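Local coordinates for probable primosomal replication protein n (Ralstonia solanacearum, PDB 4FDB), which probably helps restart stalled replication forks as a homodimeric, single-stranded-DNA-binding primosome component that stabilises PriA on DNA and promotes its complex with DnaT, at residues L5-T10 against V46-E51; E15-T20 against P25-L30; C29-S34 against L87-S92. The protein carries 3 engineered substitutions. All blocks are in the same frame, centred on the assembly; numbering follows the deposited sequence.

Interaction 1 of 3, residues L5-T10 against V46-E51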
loop_
_atom_site.group_PDB
_atom_site.type_symbol
_atom_site.label_atom_id
_atom_site.label_comp_id
_atom_site.label_asym_id
_atom_site.label_seq_id
_atom_site.Cartn_x
_atom_site.Cartn_y
_atom_site.Cartn_z
ATOM N N LEU A 5 3.311 4.516 2.359
ATOM C CA LEU A 5 2.717 4.569 1.038
ATOM C C LEU A 5 2.618 6.034 0.621
ATOM O O LEU A 5 2.161 6.870 1.401
ATOM C CB LEU A 5 1.309 3.963 1.060
ATOM C CG LEU A 5 0.561 4.065 -0.284
ATOM C CD1 LEU A 5 1.300 3.272 -1.357
ATOM C CD2 LEU A 5 -0.883 3.582 -0.189
ATOM N N GLN A 6 3.079 6.337 -0.588
ATOM C CA GLN A 6 2.864 7.652 -1.195
ATOM C C GLN A 6 1.956 7.428 -2.381
ATOM O O GLN A 6 2.226 6.573 -3.208
ATOM C CB GLN A 6 4.177 8.224 -1.703
ATOM C CG GLN A 6 5.250 8.428 -0.653
ATOM C CD GLN A 6 6.594 8.688 -1.289
ATOM O OE1 GLN A 6 7.367 7.762 -1.539
ATOM N NE2 GLN A 6 6.874 9.955 -1.579
ATOM N N LEU A 7 0.880 8.198 -2.475
ATOM C CA LEU A 7 -0.095 7.946 -3.509
ATOM C C LEU A 7 -0.700 9.271 -3.930
ATOM O O LEU A 7 -1.098 10.061 -3.082
ATOM C CB LEU A 7 -1.184 7.010 -2.982
ATOM C CG LEU A 7 -2.105 6.381 -4.043
ATOM C CD1 LEU A 7 -1.312 5.422 -4.922
ATOM C CD2 LEU A 7 -3.252 5.645 -3.391
ATOM N N VAL A 8 -0.723 9.526 -5.231
ATOM C CA VAL A 8 -1.494 10.648 -5.758
ATOM C C VAL A 8 -2.776 10.066 -6.323
ATOM O O VAL A 8 -2.730 9.242 -7.227
ATOM C CB VAL A 8 -0.736 11.375 -6.863
ATOM C CG1 VAL A 8 -1.676 12.332 -7.614
ATOM C CG2 VAL A 8 0.440 12.126 -6.271
ATOM N N ALA A 9 -3.921 10.486 -5.794
ATOM C CA ALA A 9 -5.166 9.800 -6.119
ATOM C C ALA A 9 -6.353 10.732 -5.967
ATOM O O ALA A 9 -6.278 11.734 -5.266
ATOM C CB ALA A 9 -5.341 8.580 -5.227
ATOM N N THR A 10 -7.448 10.388 -6.635
ATOM C CA THR A 10 -8.652 11.200 -6.616
ATOM C C THR A 10 -9.564 10.761 -5.479
ATOM O O THR A 10 -9.815 9.573 -5.305
ATOM C CB THR A 10 -9.398 11.041 -7.944
ATOM O OG1 THR A 10 -8.536 11.452 -9.010
ATOM C CG2 THR A 10 -10.681 11.875 -7.963
ATOM N N VAL A 46 -1.657 1.411 -14.512
ATOM C CA VAL A 46 -2.140 0.854 -13.262
ATOM C C VAL A 46 -3.364 1.652 -12.864
ATOM O O VAL A 46 -3.336 2.881 -12.901
ATOM C CB VAL A 46 -1.071 0.960 -12.154
ATOM C CG1 VAL A 46 -1.656 0.570 -10.791
ATOM C CG2 VAL A 46 0.137 0.088 -12.495
ATOM N N GLU A 47 -4.450 0.962 -12.522
ATOM C CA GLU A 47 -5.627 1.643 -11.989
ATOM C C GLU A 47 -6.254 0.797 -10.896
ATOM O O GLU A 47 -6.478 -0.395 -11.085
ATOM C CB GLU A 47 -6.656 1.915 -13.089
ATOM C CG GLU A 47 -6.152 2.846 -14.189
ATOM C CD GLU A 47 -7.227 3.243 -15.188
ATOM O OE1 GLU A 47 -8.403 2.839 -15.008
ATOM O OE2 GLU A 47 -6.889 3.952 -16.164
ATOM N N PHE A 48 -6.532 1.410 -9.759
ATOM C CA PHE A 48 -7.211 0.712 -8.678
ATOM C C PHE A 48 -7.866 1.725 -7.760
ATOM O O PHE A 48 -7.579 2.928 -7.829
ATOM C CB PHE A 48 -6.220 -0.174 -7.880
ATOM C CG PHE A 48 -5.123 0.594 -7.191
ATOM C CD1 PHE A 48 -5.277 1.028 -5.875
ATOM C CD2 PHE A 48 -3.929 0.857 -7.844
ATOM C CE1 PHE A 48 -4.269 1.735 -5.233
ATOM C CE2 PHE A 48 -2.922 1.569 -7.206
ATOM C CZ PHE A 48 -3.085 1.997 -5.903
ATOM N N SER A 49 -8.740 1.235 -6.890
ATOM C CA SER A 49 -9.284 2.064 -5.831
ATOM C C SER A 49 -8.833 1.474 -4.504
ATOM O O SER A 49 -8.559 0.274 -4.418
ATOM C CB SER A 49 -10.800 2.101 -5.910
ATOM O OG SER A 49 -11.198 2.760 -7.105
ATOM N N ILE A 50 -8.728 2.321 -3.493
ATOM C CA ILE A 50 -8.247 1.849 -2.194
ATOM C C ILE A 50 -9.006 2.552 -1.072
ATOM O O ILE A 50 -9.284 3.750 -1.146
ATOM C CB ILE A 50 -6.723 2.054 -2.072
ATOM C CG1 ILE A 50 -6.176 1.373 -0.813
ATOM C CG2 ILE A 50 -6.369 3.548 -2.133
ATOM C CD1 ILE A 50 -4.642 1.437 -0.710
ATOM N N GLU A 51 -9.398 1.787 -0.052
ATOM C CA GLU A 51 -10.021 2.382 1.118
ATOM C C GLU A 51 -8.972 3.110 1.937
ATOM O O GLU A 51 -7.874 2.596 2.151
ATOM C CB GLU A 51 -10.698 1.295 1.965
ATOM C CG GLU A 51 -11.918 0.667 1.287
ATOM C CD GLU A 51 -13.161 1.552 1.350
ATOM O OE1 GLU A 51 -13.134 2.579 2.067
ATOM O OE2 GLU A 51 -14.171 1.221 0.682
#
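L5 and L7 of strand 5-10 face F48 and I50 of strand 46-51 in a wholly apolar contact within the core of an OB fold, the curled sheet expected of this single-strand binding protein family. The segments run nearly perpendicular, 87° between their directions, and their axes come no closer than 9.0 Å. No hydrogen bond joins them, and the contact is made by the ends of side chains that bridge the interior of the sheet. It illustrates how strands on different sides of such a core can meet through a few side-chain ends: only 133 Å² is buried, yet all four residues are buried in the assembly.

L7 is the centre of the contact because it divides its methyls between two partners. Its CD1 approaches CZ of the F48 ring obliquely at 4.0 Å, the two side chains arriving from opposite directions. Its CD2 lies 4.0 Å from CG2 of I50, a branch-to-branch meeting between side chains that run at a slant to each other. With CG anti to the backbone N (chi1 -166°), the L7 fork is held out from its strand and can straddle both. The F48 side chain leaves its strand at an angle to L5-T10, and chi1 at 63° turns the ring so that CZ comes to L7. Within the same strand, CG1 of V46 sits at the ring edge, in its plane. L5 is the looser member, its CD2 4.4 Å from CD1 of I50.

Other strands complete the surroundings. Y33 of strand 25-37 meets the F48 ring and touches L7, while F89 of strand 87-96 receives L5 and I50. L5, L7 and A9 bond through their backbones to strand 70-79, and residues 5-7 also pair antiparallel with a strand of the second subunit, continuing the sheet across the dimer.

Interaction 2 of 3, residues E15-T20 against P25-L30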
loop_
_atom_site.group_PDB
_atom_site.type_symbol
_atom_site.label_atom_id
_atom_site.label_comp_id
_atom_site.label_asym_id
_atom_site.label_seq_id
_atom_site.Cartn_x
_atom_site.Cartn_y
_atom_site.Cartn_z
ATOM N N GLU A 15 -17.185 9.048 3.917
ATOM C CA GLU A 15 -18.272 8.753 4.830
ATOM C C GLU A 15 -18.422 9.870 5.846
ATOM O O GLU A 15 -17.503 10.666 6.045
ATOM C CB GLU A 15 -17.982 7.451 5.574
ATOM C CG GLU A 15 -17.737 6.254 4.673
ATOM C CD GLU A 15 -18.960 5.882 3.866
ATOM O OE1 GLU A 15 -20.083 6.039 4.388
ATOM O OE2 GLU A 15 -18.806 5.438 2.709
ATOM N N VAL A 16 -19.582 9.917 6.493
ATOM C CA VAL A 16 -19.828 10.884 7.555
ATOM C C VAL A 16 -18.794 10.617 8.641
ATOM O O VAL A 16 -18.444 9.473 8.877
ATOM C CB VAL A 16 -21.246 10.722 8.131
ATOM C CG1 VAL A 16 -21.447 11.604 9.352
ATOM C CG2 VAL A 16 -22.284 11.061 7.071
HETATM N N MSE A 17 -18.286 11.676 9.262
HETATM C CA MSE A 17 -17.327 11.549 10.354
HETATM C C MSE A 17 -17.891 10.711 11.496
HETATM O O MSE A 17 -19.058 10.861 11.878
HETATM C CB MSE A 17 -16.970 12.944 10.868
HETATM C CG MSE A 17 -16.011 12.986 12.035
HETATM SE SE MSE A 17 -15.589 14.862 12.430
HETATM C CE MSE A 17 -14.506 15.207 10.843
ATOM N N ARG A 18 -17.055 9.825 12.031
ATOM C CA ARG A 18 -17.387 9.038 13.213
ATOM C C ARG A 18 -16.260 9.219 14.229
ATOM O O ARG A 18 -15.263 9.876 13.940
ATOM C CB ARG A 18 -17.540 7.558 12.850
ATOM C CG ARG A 18 -16.280 6.928 12.293
ATOM C CD ARG A 18 -16.533 5.482 11.889
ATOM N NE ARG A 18 -15.390 4.901 11.197
ATOM C CZ ARG A 18 -14.407 4.241 11.800
ATOM N NH1 ARG A 18 -14.420 4.086 13.116
ATOM N NH2 ARG A 18 -13.408 3.736 11.088
ATOM N N TYR A 19 -16.421 8.647 15.416
ATOM C CA TYR A 19 -15.463 8.870 16.485
ATOM C C TYR A 19 -15.094 7.554 17.146
ATOM O O TYR A 19 -15.941 6.677 17.302
ATOM C CB TYR A 19 -16.041 9.830 17.531
ATOM C CG TYR A 19 -16.443 11.156 16.933
ATOM C CD1 TYR A 19 -15.620 12.270 17.043
ATOM C CD2 TYR A 19 -17.630 11.283 16.226
ATOM C CE1 TYR A 19 -15.979 13.483 16.469
ATOM C CE2 TYR A 19 -17.992 12.485 15.647
ATOM C CZ TYR A 19 -17.166 13.577 15.772
ATOM O OH TYR A 19 -17.543 14.768 15.195
ATOM N N THR A 20 -13.827 7.425 17.517
ATOM C CA THR A 20 -13.401 6.323 18.377
ATOM C C THR A 20 -13.966 6.527 19.778
ATOM O O THR A 20 -14.446 7.610 20.118
ATOM C CB THR A 20 -11.868 6.256 18.493
ATOM O OG1 THR A 20 -11.409 7.340 19.313
ATOM C CG2 THR A 20 -11.215 6.303 17.129
ATOM N N PRO A 25 -11.774 11.757 15.981
ATOM C CA PRO A 25 -12.582 11.644 14.764
ATOM C C PRO A 25 -11.896 10.844 13.671
ATOM O O PRO A 25 -10.685 10.944 13.502
ATOM C CB PRO A 25 -12.742 13.098 14.305
ATOM C CG PRO A 25 -11.584 13.823 14.880
ATOM C CD PRO A 25 -11.201 13.101 16.160
ATOM N N ILE A 26 -12.691 10.087 12.921
ATOM C CA ILE A 26 -12.204 9.322 11.782
ATOM C C ILE A 26 -13.093 9.596 10.592
ATOM O O ILE A 26 -14.311 9.537 10.716
ATOM C CB ILE A 26 -12.366 7.828 12.039
ATOM C CG1 ILE A 26 -11.705 7.428 13.359
ATOM C CG2 ILE A 26 -11.847 7.027 10.847
ATOM C CD1 ILE A 26 -10.219 7.453 13.313
ATOM N N VAL A 27 -12.484 9.877 9.445
ATOM C CA VAL A 27 -13.222 9.932 8.184
ATOM C C VAL A 27 -12.699 8.837 7.265
ATOM O O VAL A 27 -11.539 8.859 6.865
ATOM C CB VAL A 27 -13.123 11.323 7.505
ATOM C CG1 VAL A 27 -13.662 11.276 6.074
ATOM C CG2 VAL A 27 -13.891 12.368 8.317
ATOM N N ASN A 28 -13.554 7.862 6.973
ATOM C CA ASN A 28 -13.256 6.836 5.985
ATOM C C ASN A 28 -13.539 7.357 4.591
ATOM O O ASN A 28 -14.513 8.065 4.376
ATOM C CB ASN A 28 -14.110 5.604 6.238
ATOM C CG ASN A 28 -13.645 4.822 7.445
ATOM O OD1 ASN A 28 -14.088 5.068 8.562
ATOM N ND2 ASN A 28 -12.744 3.874 7.222
ATOM N N CYS A 29 -12.692 6.999 3.639
ATOM C CA CYS A 29 -12.934 7.437 2.273
ATOM C C CYS A 29 -12.449 6.402 1.278
ATOM O O CYS A 29 -11.854 5.388 1.651
ATOM C CB CYS A 29 -12.286 8.796 2.024
ATOM S SG CYS A 29 -10.517 8.831 2.252
ATOM N N LEU A 30 -12.767 6.639 0.010
ATOM C CA LEU A 30 -12.313 5.787 -1.072
ATOM C C LEU A 30 -11.515 6.673 -2.009
ATOM O O LEU A 30 -11.983 7.760 -2.403
ATOM C CB LEU A 30 -13.523 5.224 -1.825
ATOM C CG LEU A 30 -13.250 4.260 -2.985
ATOM C CD1 LEU A 30 -12.603 2.979 -2.475
ATOM C CD2 LEU A 30 -14.538 3.949 -3.725
HETATM O O HOH W 1 -16.004 8.025 8.638
#
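R18 grips N28 side-on: NE and NH2 both donate to OD1, each at 2.9 Å. The guanidinium and amide planes are nearly coplanar, 17° apart, and the NH2 bond falls on a lone pair of OD1, whereas NE comes almost end-on to the carbonyl. The R18 side chain reaches back over the neighbouring strand because CG sits between the backbone N and the carbonyl carbon (chi1 62°) and the chain then runs extended to NE.

Behind this grip lies the backbone of a β hairpin. R18 and I26 form an antiparallel hydrogen-bonded pair, with R18 N to I26 O at 3.1 Å and I26 N to R18 O at 2.8 Å; Y19 and P25 follow as a non-hydrogen-bonded pair. Farther along, E15 N donates to N28 O at 2.9 Å, but V16 O and N28 N are joined through a water, which also donates to I26 O.

Packing extends from both faces. CG2 of I26 lies over one face of the R18 guanidinium, 3.7 Å from NH2, while CG2 of T20 touches I26 CG1; T20 OG1 is bonded to V24 N within the turn. On the side of Y19 and P25, CB of P25 touches both SE of selenomethionine M17, at 3.8 Å, and CE1 of Y19. The bent end of M17 then carries CE to V27 CG2, 3.8 Å away.

Direct pairing thus gives way to a water-mediated link partway along the hairpin, and the two-nitrogen grip ties the strands together across that interval, probably fixing the rotation of the N28 amide.

Interaction 3 of 3, residues C29-S34 against L87-S92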
loop_
_atom_site.group_PDB
_atom_site.type_symbol
_atom_site.label_atom_id
_atom_site.label_comp_id
_atom_site.label_asym_id
_atom_site.label_seq_id
_atom_site.Cartn_x
_atom_site.Cartn_y
_atom_site.Cartn_z
ATOM N N CYS A 29 -12.692 6.999 3.639
ATOM C CA CYS A 29 -12.934 7.437 2.273
ATOM C C CYS A 29 -12.449 6.402 1.278
ATOM O O CYS A 29 -11.854 5.388 1.651
ATOM C CB CYS A 29 -12.286 8.796 2.024
ATOM S SG CYS A 29 -10.517 8.831 2.252
ATOM N N LEU A 30 -12.767 6.639 0.010
ATOM C CA LEU A 30 -12.313 5.787 -1.072
ATOM C C LEU A 30 -11.515 6.673 -2.009
ATOM O O LEU A 30 -11.983 7.760 -2.403
ATOM C CB LEU A 30 -13.523 5.224 -1.825
ATOM C CG LEU A 30 -13.250 4.260 -2.985
ATOM C CD1 LEU A 30 -12.603 2.979 -2.475
ATOM C CD2 LEU A 30 -14.538 3.949 -3.725
ATOM N N LEU A 31 -10.325 6.211 -2.367
ATOM C CA LEU A 31 -9.454 6.916 -3.310
ATOM C C LEU A 31 -9.322 6.110 -4.584
ATOM O O LEU A 31 -9.380 4.893 -4.560
ATOM C CB LEU A 31 -8.062 7.097 -2.703
ATOM C CG LEU A 31 -8.045 7.861 -1.385
ATOM C CD1 LEU A 31 -6.633 7.880 -0.832
ATOM C CD2 LEU A 31 -8.557 9.282 -1.589
ATOM N N SER A 32 -9.134 6.792 -5.706
ATOM C CA SER A 32 -8.987 6.113 -6.982
ATOM C C SER A 32 -7.670 6.539 -7.564
ATOM O O SER A 32 -7.442 7.739 -7.766
ATOM C CB SER A 32 -10.095 6.558 -7.944
ATOM O OG SER A 32 -9.875 6.037 -9.244
ATOM N N TYR A 33 -6.815 5.560 -7.843
ATOM C CA TYR A 33 -5.535 5.799 -8.480
ATOM C C TYR A 33 -5.582 5.442 -9.961
ATOM O O TYR A 33 -6.101 4.390 -10.356
ATOM C CB TYR A 33 -4.406 4.985 -7.797
ATOM C CG TYR A 33 -3.087 5.158 -8.527
ATOM C CD1 TYR A 33 -2.240 6.215 -8.228
ATOM C CD2 TYR A 33 -2.717 4.291 -9.557
ATOM C CE1 TYR A 33 -1.055 6.397 -8.933
ATOM C CE2 TYR A 33 -1.536 4.465 -10.250
ATOM C CZ TYR A 33 -0.718 5.526 -9.940
ATOM O OH TYR A 33 0.454 5.694 -10.645
ATOM N N SER A 34 -4.998 6.307 -10.785
ATOM C CA SER A 34 -4.836 6.033 -12.209
ATOM C C SER A 34 -3.520 6.617 -12.720
ATOM O O SER A 34 -3.334 7.836 -12.750
ATOM C CB SER A 34 -6.010 6.597 -13.008
ATOM O OG SER A 34 -6.134 7.993 -12.803
ATOM N N LEU A 87 -7.238 -4.347 4.038
ATOM C CA LEU A 87 -6.325 -3.292 4.461
ATOM C C LEU A 87 -6.913 -1.909 4.206
ATOM O O LEU A 87 -7.774 -1.730 3.358
ATOM C CB LEU A 87 -4.989 -3.395 3.728
ATOM C CG LEU A 87 -4.162 -4.664 3.931
ATOM C CD1 LEU A 87 -2.817 -4.471 3.245
ATOM C CD2 LEU A 87 -3.994 -4.964 5.415
ATOM N N VAL A 88 -6.408 -0.936 4.943
ATOM C CA VAL A 88 -6.843 0.434 4.796
ATOM C C VAL A 88 -5.608 1.326 4.766
ATOM O O VAL A 88 -4.641 1.070 5.484
ATOM C CB VAL A 88 -7.796 0.827 5.947
ATOM C CG1 VAL A 88 -7.134 0.614 7.306
ATOM C CG2 VAL A 88 -8.262 2.265 5.799
ATOM N N PHE A 89 -5.639 2.353 3.922
ATOM C CA PHE A 89 -4.571 3.345 3.833
ATOM C C PHE A 89 -4.810 4.457 4.863
ATOM O O PHE A 89 -5.710 5.276 4.696
ATOM C CB PHE A 89 -4.558 3.900 2.402
ATOM C CG PHE A 89 -3.543 5.003 2.142
ATOM C CD1 PHE A 89 -2.390 5.138 2.904
ATOM C CD2 PHE A 89 -3.750 5.893 1.092
ATOM C CE1 PHE A 89 -1.469 6.154 2.634
ATOM C CE2 PHE A 89 -2.846 6.914 0.820
ATOM C CZ PHE A 89 -1.697 7.044 1.590
ATOM N N HIS A 90 -4.017 4.477 5.932
ATOM C CA HIS A 90 -4.114 5.560 6.915
ATOM C C HIS A 90 -3.327 6.758 6.416
ATOM O O HIS A 90 -2.114 6.688 6.254
ATOM C CB HIS A 90 -3.545 5.128 8.270
ATOM C CG HIS A 90 -4.419 4.184 9.031
ATOM N ND1 HIS A 90 -4.919 4.482 10.282
ATOM C CD2 HIS A 90 -4.848 2.933 8.744
ATOM C CE1 HIS A 90 -5.632 3.464 10.724
ATOM N NE2 HIS A 90 -5.600 2.506 9.813
ATOM N N ILE A 91 -4.005 7.874 6.179
ATOM C CA ILE A 91 -3.333 9.032 5.630
ATOM C C ILE A 91 -2.754 9.866 6.751
ATOM O O ILE A 91 -3.475 10.275 7.659
ATOM C CB ILE A 91 -4.320 9.887 4.811
ATOM C CG1 ILE A 91 -4.874 9.046 3.656
ATOM C CG2 ILE A 91 -3.636 11.132 4.298
ATOM C CD1 ILE A 91 -6.126 9.654 3.006
ATOM N N SER A 92 -1.449 10.105 6.712
ATOM C CA SER A 92 -0.838 10.903 7.766
ATOM C C SER A 92 -0.486 12.302 7.274
ATOM O O SER A 92 -0.224 13.205 8.071
ATOM C CB SER A 92 0.396 10.204 8.337
ATOM O OG SER A 92 1.389 10.044 7.347
#
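L31 meets F89 and I91 in the buried interior of the OB-type sheet, where strands 25-37 and 87-96 confront each other across the core. They are not paired as neighbours: L31 and F89, the closest backbone positions, keep their CA atoms 9.4 Å apart, and side chains span the interval. One methyl does the work. CD1 of L31 comes obliquely to CD2 of the F89 ring at 4.0 Å, the two side chains crossing at about a right angle, and the same methyl lies 4.3 Å from CD1 of I91.

Alternation along strand 29-34 separates this compact side from a looser one. C29 makes no contact with strand 87-92 and packs instead on L11, A52 and L62. L30, S32 and S34 turn to the other side, where L30 and S32 are partly exposed and S34 exposed. The other side of strand 87-92 is covered: H90 stacks on F76 and packs against R44 of the second subunit, and S92 packs against E39 of that subunit. Farther along strand 25-37, Y33 hydrogen-bonds through OH to A1 O of the second subunit.

The F89 ring has a neighbour from its own strand: with CG anti to the backbone N (chi1 177°) the ring enters the core, and I91 CG1 lies 4.1 Å above one ring face, displaced toward the rim.

The three contacts show how chemistry follows location in one curled sheet. Interactions 1 and 3 are core contacts, their centres about 6 Å apart, each joining strands across the interior with methyls and phenyl rings and no hydrogen bonds between its own two segments. Backbone bonds, probably F48 O with Y33 N and I50 N with L31 O, link one to the other, and L5 and I50 both touch F89, so the two share one apolar interior. Interaction 2 is centred about 18 Å from the centre of interaction 1, on the far side of the chain's centre, where adjacent strands pair through backbone, water and an arginine-amide grip. It shares C29 and L30 with interaction 3, and strand 25-37 thereby passes from partly exposed hairpin to core.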